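Local coordinates for protein A151R (African swine fever virus Georgia 2007/1, PDB 7CMA) that is a non-structural viral protein that binds a zinc ion, probably to stabilise its fold, at the zinc ion site. Coordinates in Å, arbitrary orientation; residue numbers count along the deposited sequence, not the author numbering.

The zinc ion site. Residues 104, 109-111, 116, 139, 141-142. With ZN (zinc ion), chain B.
The backbone is extended at His109, turns at Thr110 and passes through a left-handed conformation at Asn111, while Cys139 is extended and Lys141 and Cys142 curl back, so that the two turns approach the zinc ion from adjoining sides. The site is a His-Cys3 zinc centre of the kind that usually has a structural role, near tetrahedral, with its widest angle at the metal, 119°, between the sulfurs of Cys116 and Cys142. His109 binds through its delta nitrogen, ND1, at 2.2 Å from ZN, with CG anti to the carbonyl carbon and beside the backbone N. The other ring nitrogen, NE2, donates to the carbonyl O of Glu104 at 3.0 Å; the acceptor lies close to the ring plane, but NE2 stands above the carbonyl plane and not on a lone pair. This second-shell bond helps hold the imidazole in the orientation that presents ND1 to the zinc, and may make ND1 a somewhat better donor. The cysteine sulfurs reach the ion from three differently turned side chains: Cys116 SG is anti to its carbonyl carbon, and Cys139 SG is anti to its backbone N (chi1 171°). Cys142 SG takes the crowded position between N and carbonyl carbon (chi1 61°). SG of Cys116 lies 2.3 Å from ZN. SG of Cys139 is at 2.4 Å from ZN. Weak N-H contacts gather on two sulfurs: the amides of Thr110 and Asn111 point at SG of Cys142, and those of Lys141 and Cys142 at SG of Cys139, which may temper the negative charge expected on these sulfurs. Cys139 and Cys142 form a CxxC knuckle in the loop after the 3-10 helix 135-137. It meets the end of strand 107-109 and the loop bearing Cys116 ahead of helix 120-123, so the zinc ties together distant stretches of the C-terminal half, well away from the long helix 3-28.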
loop_
_atom_site.group_PDB
_atom_site.type_symbol
_atom_site.label_atom_id
_atom_site.label_comp_id
_atom_site.label_asym_id
_atom_site.label_seq_id
_atom_site.Cartn_x
_atom_site.Cartn_y
_atom_site.Cartn_z
ATOM N N GLU A 104 19.376 -1.559 -26.910
ATOM C CA GLU A 104 19.514 -2.978 -27.334
ATOM C C GLU A 104 18.190 -3.715 -27.092
ATOM O O GLU A 104 17.582 -3.506 -26.027
ATOM C CB GLU A 104 20.659 -3.656 -26.578
ATOM C CG GLU A 104 21.428 -4.657 -27.424
ATOM C CD GLU A 104 22.403 -5.529 -26.650
ATOM O OE1 GLU A 104 23.598 -5.179 -26.606
ATOM O OE2 GLU A 104 21.968 -6.571 -26.118
ATOM N N HIS A 109 19.034 0.791 -21.619
ATOM C CA HIS A 109 19.663 0.156 -20.437
ATOM C C HIS A 109 20.580 1.085 -19.657
ATOM O O HIS A 109 21.246 1.916 -20.279
ATOM C CB HIS A 109 20.485 -1.065 -20.881
ATOM C CG HIS A 109 19.752 -2.077 -21.696
ATOM N ND1 HIS A 109 19.236 -3.226 -21.144
ATOM C CD2 HIS A 109 19.484 -2.139 -23.017
ATOM C CE1 HIS A 109 18.659 -3.943 -22.086
ATOM N NE2 HIS A 109 18.797 -3.297 -23.239
ATOM N N THR A 110 20.600 0.919 -18.343
ATOM C CA THR A 110 21.522 1.668 -17.450
ATOM C C THR A 110 22.601 0.713 -16.922
ATOM O O THR A 110 23.638 1.214 -16.435
ATOM C CB THR A 110 20.755 2.321 -16.292
ATOM O OG1 THR A 110 19.953 1.303 -15.698
ATOM C CG2 THR A 110 19.878 3.474 -16.732
ATOM N N ASN A 111 22.275 -0.577 -16.831
ATOM C CA ASN A 111 23.147 -1.628 -16.238
ATOM C C ASN A 111 23.239 -1.422 -14.718
ATOM O O ASN A 111 24.246 -1.846 -14.140
ATOM C CB ASN A 111 24.545 -1.624 -16.871
ATOM C CG ASN A 111 24.726 -2.699 -17.921
ATOM O OD1 ASN A 111 23.801 -2.992 -18.672
ATOM N ND2 ASN A 111 25.906 -3.301 -17.974
ATOM N N CYS A 116 23.230 -5.956 -18.090
ATOM C CA CYS A 116 22.584 -6.363 -19.359
ATOM C C CYS A 116 23.571 -6.147 -20.510
ATOM O O CYS A 116 23.561 -6.957 -21.440
ATOM C CB CYS A 116 21.350 -5.493 -19.568
ATOM S SG CYS A 116 19.903 -6.004 -18.610
ATOM N N CYS A 139 14.546 -0.855 -19.579
ATOM C CA CYS A 139 14.688 -2.298 -19.243
ATOM C C CYS A 139 14.369 -2.523 -17.764
ATOM O O CYS A 139 15.017 -1.891 -16.937
ATOM C CB CYS A 139 16.099 -2.756 -19.589
ATOM S SG CYS A 139 16.553 -4.411 -19.014
ATOM N N LYS A 141 14.963 -5.042 -15.970
ATOM C CA LYS A 141 15.967 -5.909 -15.308
ATOM C C LYS A 141 17.101 -5.056 -14.750
ATOM O O LYS A 141 17.555 -5.353 -13.653
ATOM C CB LYS A 141 16.514 -6.938 -16.300
ATOM C CG LYS A 141 15.469 -7.799 -16.991
ATOM C CD LYS A 141 16.060 -9.052 -17.594
ATOM C CE LYS A 141 17.532 -9.215 -17.279
ATOM N NZ LYS A 141 18.060 -10.510 -17.770
ATOM N N CYS A 142 17.528 -4.038 -15.488
ATOM C CA CYS A 142 18.687 -3.228 -15.040
ATOM C C CYS A 142 18.259 -1.837 -14.570
ATOM O O CYS A 142 19.066 -1.177 -13.930
ATOM C CB CYS A 142 19.715 -3.100 -16.152
ATOM S SG CYS A 142 19.122 -2.296 -17.659
HETATM ZN ZN ZN B . 18.884 -4.038 -19.094
#